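PDB 4QO5: cytochrome c-552/4 domain-containing protein from Ignicoccus hospitalis KIN4/I, which is of unknown function but carries eight c-type hemes and associates with the membrane, probably serving in electron transfer. Local coordinates for residues N15-P18 and Q19-T22; R140-V143 and N144-M148; Y198-G202 and V203-N207; S472-F475 and Y476-I480. All blocks are in the same frame, centred on the assembly; numbering follows the deposited sequence.

Contact 1: residues N15-P18 and Q19-T22; sequences NVSP and QTKT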
loop_
_atom_site.group_PDB
_atom_site.type_symbol
_atom_site.label_atom_id
_atom_site.label_comp_id
_atom_site.label_asym_id
_atom_site.label_seq_id
_atom_site.Cartn_x
_atom_site.Cartn_y
_atom_site.Cartn_z
ATOM N N ASN A 15 -23.883 -37.382 4.395
ATOM C CA ASN A 15 -24.456 -36.944 5.661
ATOM C C ASN A 15 -25.041 -35.544 5.585
ATOM O O ASN A 15 -24.919 -34.757 6.524
ATOM C CB ASN A 15 -23.412 -37.050 6.786
ATOM C CG ASN A 15 -22.879 -38.458 6.939
ATOM O OD1 ASN A 15 -23.652 -39.412 6.999
ATOM N ND2 ASN A 15 -21.553 -38.600 6.977
ATOM N N VAL A 16 -25.672 -35.237 4.451
ATOM C CA VAL A 16 -26.400 -33.993 4.293
ATOM C C VAL A 16 -27.837 -34.186 4.803
ATOM O O VAL A 16 -28.458 -35.216 4.552
ATOM C CB VAL A 16 -26.391 -33.540 2.824
ATOM C CG1 VAL A 16 -27.001 -32.163 2.694
ATOM C CG2 VAL A 16 -24.947 -33.529 2.306
ATOM N N SER A 17 -28.361 -33.216 5.542
ATOM C CA SER A 17 -29.730 -33.351 6.052
ATOM C C SER A 17 -30.711 -33.249 4.887
ATOM O O SER A 17 -30.398 -32.643 3.858
ATOM C CB SER A 17 -30.027 -32.284 7.113
ATOM O OG SER A 17 -30.112 -30.988 6.530
ATOM N N PRO A 18 -31.897 -33.867 5.030
ATOM C CA PRO A 18 -32.915 -33.740 3.978
ATOM C C PRO A 18 -33.259 -32.285 3.726
ATOM O O PRO A 18 -33.518 -31.901 2.580
ATOM C CB PRO A 18 -34.127 -34.464 4.564
ATOM C CG PRO A 18 -33.557 -35.426 5.551
ATOM C CD PRO A 18 -32.300 -34.799 6.096
ATOM N N GLN A 19 -33.252 -31.479 4.781
ATOM C CA GLN A 19 -33.567 -30.064 4.629
ATOM C C GLN A 19 -32.530 -29.364 3.775
ATOM O O GLN A 19 -32.861 -28.662 2.821
ATOM C CB GLN A 19 -33.666 -29.376 5.980
ATOM C CG GLN A 19 -34.833 -29.867 6.829
ATOM C CD GLN A 19 -34.428 -30.944 7.825
ATOM O OE1 GLN A 19 -33.445 -31.664 7.631
ATOM N NE2 GLN A 19 -35.192 -31.059 8.906
ATOM N N THR A 20 -31.265 -29.575 4.114
ATOM C CA THR A 20 -30.194 -28.909 3.395
ATOM C C THR A 20 -30.178 -29.347 1.933
ATOM O O THR A 20 -29.912 -28.538 1.053
ATOM C CB THR A 20 -28.845 -29.074 4.120
ATOM O OG1 THR A 20 -28.844 -28.198 5.253
ATOM C CG2 THR A 20 -27.649 -28.681 3.210
ATOM N N LYS A 21 -30.512 -30.608 1.668
ATOM C CA LYS A 21 -30.572 -31.074 0.288
ATOM C C LYS A 21 -31.581 -30.264 -0.520
ATOM O O LYS A 21 -31.367 -29.994 -1.693
ATOM C CB LYS A 21 -30.913 -32.564 0.200
ATOM C CG LYS A 21 -29.765 -33.488 0.590
ATOM C CD LYS A 21 -30.120 -34.945 0.288
ATOM C CE LYS A 21 -28.877 -35.819 0.182
ATOM N NZ LYS A 21 -29.211 -37.224 -0.217
ATOM N N THR A 22 -32.670 -29.868 0.123
ATOM C CA THR A 22 -33.654 -29.017 -0.528
ATOM C C THR A 22 -33.101 -27.612 -0.796
ATOM O O THR A 22 -33.253 -27.084 -1.907
ATOM C CB THR A 22 -34.950 -28.954 0.285
ATOM O OG1 THR A 22 -35.452 -30.288 0.470
ATOM C CG2 THR A 22 -35.992 -28.129 -0.452
#
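The carbonyl plane of Pro18 has Thr22 on both faces: its amide N comes from one side, at 3.3 Å from Pro18 O, and its hydroxyl OG1 from the other, so that one acceptor takes two bonds. The other flat group, the carboxamide of Gln19, turns back over the start of the helix and sets OE1 3.5 Å from Ser17 CB, with the Pro18 ring lying alongside the Gln19 chain and pointing the same way. This is the N-cap of helix 18-30, with Ser17 as the cap residue. Its OG stands between the backbone N and the carbonyl carbon (chi1 70°), which brings it to the first turn, where it accepts from Thr20 N over 3.0 Å. The helix proper starts with Lys21 N to Ser17 O. Glu81 is hydrogen-bonded to both Ser17 OG and Thr20 OG1, tying the cap to helix 79-83; its carboxylate probably interacts favourably with the helix N-terminus. The helix leads on to His27, an axial ligand of heme iron, and Thr22 touches a heme. Aliphatic contacts flank the cap: Val16 crosses Thr20 at about a right angle and rests on CG of Lys21. There, Val16 CG1 lies 3.6 Å from Thr20 CG2 and 3.7 Å from Lys21 CG.

Contact 2: residues R140-V143 and N144-M148; sequences RALV and NASTM. With NAG (2-acetamido-2-deoxy-beta-D-glucopyranose), chain K; HEC (heme c), chain E.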
loop_
_atom_site.group_PDB
_atom_site.type_symbol
_atom_site.label_atom_id
_atom_site.label_comp_id
_atom_site.label_asym_id
_atom_site.label_seq_id
_atom_site.Cartn_x
_atom_site.Cartn_y
_atom_site.Cartn_z
ATOM N N ARG A 140 -17.683 9.333 20.810
ATOM C CA ARG A 140 -18.774 9.613 19.882
ATOM C C ARG A 140 -18.676 11.035 19.337
ATOM O O ARG A 140 -19.068 11.308 18.191
ATOM C CB ARG A 140 -20.123 9.367 20.563
ATOM C CG ARG A 140 -21.330 9.723 19.726
ATOM C CD ARG A 140 -21.354 8.935 18.419
ATOM N NE ARG A 140 -22.647 9.052 17.746
ATOM C CZ ARG A 140 -23.750 8.423 18.147
ATOM N NH1 ARG A 140 -23.713 7.637 19.216
ATOM N NH2 ARG A 140 -24.885 8.575 17.478
ATOM N N ALA A 141 -18.150 11.941 20.155
ATOM C CA ALA A 141 -17.916 13.301 19.705
ATOM C C ALA A 141 -16.875 13.321 18.583
ATOM O O ALA A 141 -16.985 14.104 17.633
ATOM C CB ALA A 141 -17.484 14.174 20.862
ATOM N N LEU A 142 -15.876 12.446 18.687
ATOM C CA LEU A 142 -14.864 12.319 17.641
ATOM C C LEU A 142 -15.494 11.751 16.367
ATOM O O LEU A 142 -15.231 12.237 15.261
ATOM C CB LEU A 142 -13.705 11.435 18.108
ATOM C CG LEU A 142 -12.550 11.295 17.104
ATOM C CD1 LEU A 142 -11.999 12.666 16.733
ATOM C CD2 LEU A 142 -11.452 10.415 17.685
ATOM N N VAL A 143 -16.333 10.728 16.532
ATOM C CA VAL A 143 -17.092 10.165 15.415
ATOM C C VAL A 143 -17.845 11.277 14.711
ATOM O O VAL A 143 -17.735 11.465 13.495
ATOM C CB VAL A 143 -18.109 9.095 15.881
ATOM C CG1 VAL A 143 -19.097 8.774 14.763
ATOM C CG2 VAL A 143 -17.395 7.831 16.356
ATOM N N ASN A 144 -18.595 12.039 15.492
ATOM C CA ASN A 144 -19.368 13.132 14.951
ATOM C C ASN A 144 -18.593 14.222 14.245
ATOM O O ASN A 144 -19.004 14.689 13.176
ATOM C CB ASN A 144 -20.150 13.769 16.060
ATOM C CG ASN A 144 -21.468 13.172 16.186
ATOM O OD1 ASN A 144 -21.620 11.932 16.127
ATOM N ND2 ASN A 144 -22.475 14.029 16.270
ATOM N N ALA A 145 -17.493 14.648 14.861
ATOM C CA ALA A 145 -16.658 15.695 14.271
ATOM C C ALA A 145 -16.048 15.233 12.956
ATOM O O ALA A 145 -15.698 16.052 12.093
ATOM C CB ALA A 145 -15.555 16.111 15.253
ATOM N N SER A 146 -15.926 13.918 12.794
ATOM C CA SER A 146 -15.215 13.367 11.648
ATOM C C SER A 146 -16.125 13.020 10.482
ATOM O O SER A 146 -15.644 12.771 9.388
ATOM C CB SER A 146 -14.431 12.118 12.056
ATOM O OG SER A 146 -13.503 12.402 13.085
ATOM N N THR A 147 -17.437 12.982 10.715
ATOM C CA THR A 147 -18.357 12.428 9.728
ATOM C C THR A 147 -19.613 13.259 9.519
ATOM O O THR A 147 -20.533 12.830 8.826
ATOM C CB THR A 147 -18.816 11.024 10.142
ATOM O OG1 THR A 147 -19.468 11.111 11.418
ATOM C CG2 THR A 147 -17.627 10.072 10.241
ATOM N N MET A 148 -19.663 14.438 10.125
ATOM C CA MET A 148 -20.832 15.300 10.000
ATOM C C MET A 148 -20.377 16.719 9.740
ATOM O O MET A 148 -19.291 17.116 10.158
ATOM C CB MET A 148 -21.693 15.240 11.274
ATOM C CG MET A 148 -22.208 13.839 11.594
ATOM S SD MET A 148 -22.999 13.685 13.217
ATOM C CE MET A 148 -24.596 14.412 12.893
HETATM C C1 NAG K . -23.748 12.253 18.056
HETATM C C2 NAG K . -24.027 13.133 19.223
HETATM C C3 NAG K . -25.479 12.944 19.631
HETATM C C4 NAG K . -26.394 13.231 18.431
HETATM C C5 NAG K . -25.922 12.485 17.174
HETATM C C6 NAG K . -26.654 12.903 15.917
HETATM C C7 NAG K . -22.086 13.616 20.668
HETATM C C8 NAG K . -21.274 13.150 21.842
HETATM N N2 NAG K . -23.125 12.842 20.331
HETATM O O3 NAG K . -25.778 13.787 20.735
HETATM O O4 NAG K . -27.720 12.805 18.700
HETATM O O5 NAG K . -24.522 12.696 16.938
HETATM O O6 NAG K . -26.852 14.309 15.857
HETATM O O7 NAG K . -21.812 14.655 20.067
HETATM FE FE HEC E . -11.674 2.856 15.155
HETATM C CHA HEC E . -10.272 1.478 18.028
HETATM C CHB HEC E . -12.491 5.634 16.978
HETATM C CHC HEC E . -12.898 4.374 12.320
HETATM C CHD HEC E . -10.366 0.355 13.269
HETATM N NA HEC E . -11.372 3.442 17.110
HETATM C C1A HEC E . -10.889 2.695 18.158
HETATM C C2A HEC E . -11.145 3.416 19.390
HETATM C C3A HEC E . -11.748 4.558 19.066
HETATM C C4A HEC E . -11.896 4.598 17.639
HETATM C CMA HEC E . -12.224 5.703 19.982
HETATM C CAA HEC E . -10.803 2.938 20.821
HETATM C CBA HEC E . -12.130 2.414 21.381
HETATM C CGA HEC E . -11.988 1.791 22.753
HETATM O O1A HEC E . -12.525 2.362 23.737
HETATM O O2A HEC E . -11.340 0.724 22.856
HETATM N NB HEC E . -12.532 4.611 14.764
HETATM C C1B HEC E . -12.756 5.650 15.634
HETATM C C2B HEC E . -13.415 6.727 14.945
HETATM C C3B HEC E . -13.450 6.396 13.648
HETATM C C4B HEC E . -12.965 5.042 13.521
HETATM C CMB HEC E . -13.745 8.086 15.613
HETATM C CAB HEC E . -13.925 7.155 12.387
HETATM C CBB HEC E . -14.008 8.697 12.399
HETATM N NC HEC E . -11.618 2.519 13.188
HETATM C C1C HEC E . -12.263 3.174 12.163
HETATM C C2C HEC E . -12.284 2.313 10.996
HETATM C C3C HEC E . -11.431 1.324 11.300
HETATM C C4C HEC E . -11.099 1.360 12.675
HETATM C CMC HEC E . -12.766 2.822 9.612
HETATM C CAC HEC E . -10.842 0.127 10.572
HETATM C CBC HEC E . -10.184 0.588 9.236
HETATM N ND HEC E . -10.515 1.178 15.579
HETATM C C1D HEC E . -10.069 0.291 14.615
HETATM C C2D HEC E . -9.218 -0.688 15.235
HETATM C C3D HEC E . -9.171 -0.333 16.714
HETATM C C4D HEC E . -10.005 0.836 16.839
HETATM C CMD HEC E . -8.503 -1.851 14.542
HETATM C CAD HEC E . -8.372 -1.040 17.835
HETATM C CBD HEC E . -6.917 -0.612 17.672
HETATM C CGD HEC E . -6.080 -1.060 18.840
HETATM O O1D HEC E . -4.833 -1.081 18.689
HETATM O O2D HEC E . -6.639 -1.397 19.907
HETATM O O HOH W 1 -9.459 3.927 14.628
#
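The last turns of helix 137-147 carry the N-glycosylation sequon Asn-Ala-Ser at Asn144 to Ser146, and here Arg140 and Asn144, one turn apart, both adjoin the N-acetylglucosamine. The sugar lies beside the Asn144 amide, consistent with an N-linked glycan, although the modelled junction is too tight for its details to be trusted. Arg140 runs along the sugar, CG 3.6 Å from NAG N2, while its NH1 is hydrogen-bonded to Met134 O. Were Arg140 shortened to alanine, the Met134 carbonyl would probably lose that donor and the flank of the sugar its cover. Leu142 and Val143 serve the heme instead: Leu142 CG and Val143 CG2 each lie 3.7 Å from its methyl CMB, and Ser146 CB is 3.5 Å from CBB. The second subunit packs here too, Thr502 of that chain bonding to Ser146 O. Near the helix end, hydroxyls fold back on the carbonyls of the previous turn, Ser146 OG reaching Leu142 O at 2.8 Å. Thr147 OG1, set between its own N and carbonyl carbon (chi1 59°), meets Val143 O at 2.7 Å from above the carbonyl plane, and Ser146 N comes to the same oxygen from the opposite face.

Contact 3: residues Y198-G202 and V203-N207; sequences YPNHG and VGRVN. With HEC (heme c), chain C.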
loop_
_atom_site.group_PDB
_atom_site.type_symbol
_atom_site.label_atom_id
_atom_site.label_comp_id
_atom_site.label_asym_id
_atom_site.label_seq_id
_atom_site.Cartn_x
_atom_site.Cartn_y
_atom_site.Cartn_z
ATOM N N TYR A 198 -27.622 -3.786 8.107
ATOM C CA TYR A 198 -27.064 -5.013 7.524
ATOM C C TYR A 198 -27.315 -5.006 5.998
ATOM O O TYR A 198 -28.426 -4.725 5.581
ATOM C CB TYR A 198 -27.650 -6.286 8.163
ATOM C CG TYR A 198 -26.880 -7.490 7.692
ATOM C CD1 TYR A 198 -25.646 -7.819 8.270
ATOM C CD2 TYR A 198 -27.331 -8.248 6.617
ATOM C CE1 TYR A 198 -24.889 -8.889 7.783
ATOM C CE2 TYR A 198 -26.587 -9.326 6.129
ATOM C CZ TYR A 198 -25.371 -9.636 6.706
ATOM O OH TYR A 198 -24.639 -10.699 6.201
ATOM N N PRO A 199 -26.299 -5.343 5.167
ATOM C CA PRO A 199 -24.953 -5.859 5.464
ATOM C C PRO A 199 -24.063 -4.977 6.327
ATOM O O PRO A 199 -23.988 -3.753 6.173
ATOM C CB PRO A 199 -24.310 -6.028 4.067
ATOM C CG PRO A 199 -25.115 -5.174 3.159
ATOM C CD PRO A 199 -26.524 -5.287 3.710
ATOM N N ASN A 200 -23.405 -5.642 7.265
ATOM C CA ASN A 200 -22.315 -5.075 8.037
ATOM C C ASN A 200 -21.638 -6.246 8.696
ATOM O O ASN A 200 -22.321 -7.175 9.125
ATOM C CB ASN A 200 -22.823 -4.142 9.135
ATOM C CG ASN A 200 -21.708 -3.700 10.069
ATOM O OD1 ASN A 200 -21.449 -4.333 11.103
ATOM N ND2 ASN A 200 -21.027 -2.628 9.700
ATOM N N HIS A 201 -20.304 -6.225 8.766
ATOM C CA HIS A 201 -19.591 -7.304 9.449
ATOM C C HIS A 201 -18.474 -6.797 10.356
ATOM O O HIS A 201 -17.422 -7.408 10.453
ATOM C CB HIS A 201 -19.101 -8.342 8.432
ATOM C CG HIS A 201 -20.195 -8.812 7.520
ATOM N ND1 HIS A 201 -20.548 -8.123 6.379
ATOM C CD2 HIS A 201 -21.066 -9.845 7.625
ATOM C CE1 HIS A 201 -21.576 -8.727 5.803
ATOM N NE2 HIS A 201 -21.909 -9.776 6.538
ATOM N N GLY A 202 -18.713 -5.658 11.007
ATOM C CA GLY A 202 -17.768 -5.140 11.976
ATOM C C GLY A 202 -17.764 -6.017 13.222
ATOM O O GLY A 202 -18.740 -6.702 13.515
ATOM N N VAL A 203 -16.665 -5.991 13.969
ATOM C CA VAL A 203 -16.482 -6.954 15.052
ATOM C C VAL A 203 -17.492 -6.852 16.184
ATOM O O VAL A 203 -17.761 -7.850 16.837
ATOM C CB VAL A 203 -15.054 -6.906 15.623
ATOM C CG1 VAL A 203 -14.071 -7.373 14.559
ATOM C CG2 VAL A 203 -14.738 -5.487 16.088
ATOM N N GLY A 204 -18.022 -5.654 16.436
ATOM C CA GLY A 204 -18.995 -5.452 17.494
ATOM C C GLY A 204 -20.426 -5.300 16.993
ATOM O O GLY A 204 -21.241 -4.638 17.636
ATOM N N ARG A 205 -20.736 -5.893 15.841
ATOM C CA ARG A 205 -22.089 -5.772 15.275
ATOM C C ARG A 205 -23.146 -6.211 16.295
ATOM O O ARG A 205 -23.003 -7.262 16.931
ATOM C CB ARG A 205 -22.233 -6.609 14.017
ATOM C CG ARG A 205 -23.617 -6.437 13.306
ATOM C CD ARG A 205 -23.641 -7.322 12.083
ATOM N NE ARG A 205 -23.785 -8.725 12.466
ATOM C CZ ARG A 205 -23.326 -9.757 11.761
ATOM N NH1 ARG A 205 -22.656 -9.576 10.611
ATOM N NH2 ARG A 205 -23.540 -10.982 12.209
ATOM N N VAL A 206 -24.189 -5.402 16.464
ATOM C CA VAL A 206 -25.268 -5.752 17.401
ATOM C C VAL A 206 -26.371 -6.460 16.617
ATOM O O VAL A 206 -27.093 -5.842 15.846
ATOM C CB VAL A 206 -25.815 -4.506 18.123
ATOM C CG1 VAL A 206 -26.864 -4.896 19.168
ATOM C CG2 VAL A 206 -24.662 -3.730 18.766
ATOM N N ASN A 207 -26.477 -7.765 16.820
ATOM C CA ASN A 207 -27.334 -8.614 16.008
ATOM C C ASN A 207 -28.799 -8.526 16.408
ATOM O O ASN A 207 -29.115 -8.047 17.499
ATOM C CB ASN A 207 -26.827 -10.052 16.106
ATOM C CG ASN A 207 -25.452 -10.200 15.516
ATOM O OD1 ASN A 207 -25.273 -10.067 14.306
ATOM N ND2 ASN A 207 -24.471 -10.453 16.361
HETATM FE FE HEC C . -25.422 -18.686 5.051
HETATM C CHA HEC C . -25.826 -15.279 5.268
HETATM C CHB HEC C . -27.352 -18.681 2.183
HETATM C CHC HEC C . -24.894 -21.939 4.800
HETATM C CHD HEC C . -23.728 -18.668 8.032
HETATM N NA HEC C . -26.352 -17.285 3.921
HETATM C C1A HEC C . -26.399 -15.920 4.208
HETATM C C2A HEC C . -27.182 -15.251 3.203
HETATM C C3A HEC C . -27.594 -16.175 2.342
HETATM C C4A HEC C . -27.088 -17.464 2.769
HETATM C CMA HEC C . -28.455 -15.919 1.086
HETATM C CAA HEC C . -27.507 -13.736 3.187
HETATM C CBA HEC C . -26.303 -12.830 2.989
HETATM C CGA HEC C . -26.050 -12.743 1.514
HETATM O O1A HEC C . -24.850 -12.775 1.132
HETATM O O2A HEC C . -27.042 -12.662 0.736
HETATM N NB HEC C . -26.084 -19.984 3.825
HETATM C C1B HEC C . -26.764 -19.819 2.627
HETATM C C2B HEC C . -26.690 -21.027 1.856
HETATM C C3B HEC C . -25.949 -21.861 2.600
HETATM C C4B HEC C . -25.597 -21.257 3.834
HETATM C CMB HEC C . -27.296 -21.166 0.431
HETATM C CAB HEC C . -25.344 -23.233 2.371
HETATM C CBB HEC C . -24.831 -23.401 0.898
HETATM N NC HEC C . -24.533 -20.044 6.203
HETATM C C1C HEC C . -24.429 -21.384 5.945
HETATM C C2C HEC C . -23.928 -22.076 7.106
HETATM C C3C HEC C . -23.421 -21.097 7.874
HETATM C C4C HEC C . -23.919 -19.859 7.402
HETATM C CMC HEC C . -23.501 -23.567 6.993
HETATM C CAC HEC C . -22.650 -21.040 9.218
HETATM C CBC HEC C . -21.556 -22.130 9.399
HETATM N ND HEC C . -24.898 -17.233 6.378
HETATM C C1D HEC C . -24.141 -17.468 7.523
HETATM C C2D HEC C . -23.818 -16.243 8.208
HETATM C C3D HEC C . -24.482 -15.159 7.372
HETATM C C4D HEC C . -25.128 -15.870 6.277
HETATM C CMD HEC C . -22.963 -16.194 9.507
HETATM C CAD HEC C . -24.528 -13.614 7.543
HETATM C CBD HEC C . -24.160 -13.074 8.911
HETATM C CGD HEC C . -22.660 -12.838 8.981
HETATM O O1D HEC C . -22.187 -12.381 10.041
HETATM O O2D HEC C . -21.944 -13.100 7.981
#
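Arg205 and the Asn200 carbonyl form the central polar contact: NH1 gives a nearly straight hydrogen bond of 2.8 Å to Asn200 O, lying in both the carbonyl and the guanidinium planes. The same NH1 and its twin NH2 both bond to propionate oxygen O1D of the heme, NH2 standing 2.9 Å from it. On a further edge, NE and NH2 grip Asn207 side-on through the single oxygen OD1, NE at 2.7 Å. With the edges of the guanidinium taken up in this way its rotation is fixed, and its positive charge probably offsets the negative charge of the propionate. The Arg205 chain runs extended to CD and bends only at chi3 (74°), which swings the guanidinium across toward the heme.

Among the bonds that shape the backbone, Asn200 OD1 accepts from Gly202 N in an Asx turn, and a type I beta turn from Gly202 to Arg205 is closed by Arg205 N to Gly202 O, 3.2 Å. This loop between strand 188-196 and helix 226-229 thus folds back so that one arginine reaches a heme propionate; Asn200 ND2 ties it further to Leu168 O.

The aromatic side chains meet the guanidinium with their planes steeply turned. The Tyr198 ring stands 84° to the guanidinium, which presents NH1 at the ring edge, 3.7 Å from CE1. His201 lies alongside Arg205, its CD2 3.4 Å from NH1. His201 NE2 donates to Tyr198 OH over 2.9 Å, while His201 ND1 is hydrogen-bonded to a propionate of a second heme.

Contact 4: residues S472-F475 and Y476-I480; sequences SWLF and YSNSI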
loop_
_atom_site.group_PDB
_atom_site.type_symbol
_atom_site.label_atom_id
_atom_site.label_comp_id
_atom_site.label_asym_id
_atom_site.label_seq_id
_atom_site.Cartn_x
_atom_site.Cartn_y
_atom_site.Cartn_z
ATOM N N SER A 472 -1.602 13.589 16.240
ATOM C CA SER A 472 -0.366 13.372 16.982
ATOM C C SER A 472 -0.440 12.062 17.765
ATOM O O SER A 472 0.529 11.300 17.794
ATOM C CB SER A 472 -0.051 14.563 17.897
ATOM O OG SER A 472 -0.903 14.611 19.033
ATOM N N TRP A 473 -1.596 11.777 18.370
ATOM C CA TRP A 473 -1.775 10.481 19.017
ATOM C C TRP A 473 -2.412 9.417 18.127
ATOM O O TRP A 473 -1.854 8.322 17.983
ATOM C CB TRP A 473 -2.494 10.579 20.379
ATOM C CG TRP A 473 -3.675 11.502 20.450
ATOM C CD1 TRP A 473 -3.654 12.848 20.691
ATOM C CD2 TRP A 473 -5.062 11.135 20.343
ATOM N NE1 TRP A 473 -4.942 13.345 20.708
ATOM C CE2 TRP A 473 -5.820 12.315 20.502
ATOM C CE3 TRP A 473 -5.730 9.929 20.113
ATOM C CZ2 TRP A 473 -7.216 12.323 20.440
ATOM C CZ3 TRP A 473 -7.126 9.939 20.046
ATOM C CH2 TRP A 473 -7.848 11.131 20.211
ATOM N N LEU A 474 -3.563 9.731 17.523
ATOM C CA LEU A 474 -4.309 8.754 16.737
ATOM C C LEU A 474 -3.552 8.188 15.536
ATOM O O LEU A 474 -3.749 7.024 15.161
ATOM C CB LEU A 474 -5.645 9.358 16.259
ATOM C CG LEU A 474 -6.614 8.444 15.524
ATOM C CD1 LEU A 474 -7.139 7.375 16.466
ATOM C CD2 LEU A 474 -7.767 9.262 14.940
ATOM N N PHE A 475 -2.718 9.001 14.907
ATOM C CA PHE A 475 -1.958 8.514 13.754
ATOM C C PHE A 475 -0.498 8.239 14.119
ATOM O O PHE A 475 -0.012 7.123 13.979
ATOM C CB PHE A 475 -1.971 9.511 12.583
ATOM C CG PHE A 475 -3.330 9.743 11.960
ATOM C CD1 PHE A 475 -4.442 9.031 12.362
ATOM C CD2 PHE A 475 -3.465 10.691 10.948
ATOM C CE1 PHE A 475 -5.679 9.257 11.770
ATOM C CE2 PHE A 475 -4.693 10.921 10.355
ATOM C CZ PHE A 475 -5.799 10.201 10.772
ATOM N N TYR A 476 0.198 9.268 14.573
ATOM C CA TYR A 476 1.670 9.213 14.594
ATOM C C TYR A 476 2.216 8.429 15.790
ATOM O O TYR A 476 3.044 7.531 15.615
ATOM C CB TYR A 476 2.266 10.624 14.502
ATOM C CG TYR A 476 1.685 11.394 13.327
ATOM C CD1 TYR A 476 1.451 10.762 12.110
ATOM C CD2 TYR A 476 1.341 12.734 13.447
ATOM C CE1 TYR A 476 0.900 11.446 11.040
ATOM C CE2 TYR A 476 0.777 13.427 12.371
ATOM C CZ TYR A 476 0.569 12.780 11.180
ATOM O OH TYR A 476 0.025 13.475 10.113
ATOM N N SER A 477 1.731 8.736 16.991
ATOM C CA SER A 477 2.205 8.010 18.176
ATOM C C SER A 477 1.804 6.555 18.033
ATOM O O SER A 477 2.597 5.664 18.312
ATOM C CB SER A 477 1.653 8.598 19.475
ATOM O OG SER A 477 2.135 9.911 19.692
ATOM N N ASN A 478 0.574 6.315 17.579
ATOM C CA ASN A 478 0.131 4.944 17.346
ATOM C C ASN A 478 1.031 4.197 16.369
ATOM O O ASN A 478 1.419 3.060 16.614
ATOM C CB ASN A 478 -1.302 4.918 16.818
ATOM C CG ASN A 478 -2.332 5.147 17.913
ATOM O OD1 ASN A 478 -1.998 5.255 19.101
ATOM N ND2 ASN A 478 -3.594 5.229 17.515
ATOM N N SER A 479 1.341 4.829 15.245
ATOM C CA SER A 479 2.164 4.175 14.237
ATOM C C SER A 479 3.550 3.851 14.780
ATOM O O SER A 479 4.103 2.780 14.507
ATOM C CB SER A 479 2.273 5.032 12.978
ATOM O OG SER A 479 1.043 5.032 12.272
ATOM N N ILE A 480 4.106 4.771 15.556
ATOM C CA ILE A 480 5.440 4.553 16.124
ATOM C C ILE A 480 5.450 3.352 17.063
ATOM O O ILE A 480 6.354 2.511 17.021
ATOM C CB ILE A 480 5.935 5.811 16.869
ATOM C CG1 ILE A 480 6.228 6.922 15.862
ATOM C CG2 ILE A 480 7.213 5.502 17.688
ATOM C CD1 ILE A 480 6.310 8.306 16.488
#
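Ser477 and Asn478 bond back five residues rather than four, to Ser472 and Trp473, so helix 464-485 holds a pi-type turn within this contact. The tight part is the backbone side. Ser472 O takes both Ser477 N, at 2.9 Å, and Ser477 OG from the opposite face of its plane, and Asn478 N meets Trp473 O in the carbonyl plane at 3.2 Å. Beside this, Phe475 CB sits over one face of the ring of the next residue, Tyr476, a CH-pi contact 4.0 Å from carbon to ring centroid; Tyr476 CG, beside its backbone N (chi1 -52°), turns the ring onto Phe475. Replacing Tyr476 by alanine would probably open a gap against Phe475 CB and Ser472, and cost the packing on Gln500 of helix 498-520. The loose part, where Trp473 and Leu474 lead away from the turn, is buried rather than open to solvent: Trp473 packs edge-to-face on Trp469, and Leu474 lies on Phe317 and on Phe494 of the second subunit. Asn478 OD1 is hydrogen-bonded to Arg481 and to Gly318 N. The following turn is pinned in the regular way, since Phe475 O receives Ser479 N on one face and Ser479 OG, at 2.9 Å, on the other.

Contact 1 stands apart: a partly buried cap, its centre about 36 Å from that of the chain and untouched by the second subunit, whereas contacts 2, 3 and 4 are buried and all reach that subunit. Contacts 2 and 4 are closest, about 4 Å between nearest atoms, yet belong to different helices; both rely on hydroxyls bonding back to helix carbonyls, but 140-148 also faces a heme and a sugar, while 472-480 packs a pi-type turn among aromatic residues. Contact 3 holds no helix or strand, and its chemistry is charged, an arginine meeting a heme propionate. Contact 1 uses a serine cap and a carboxylate instead, at the start of a heme-binding helix.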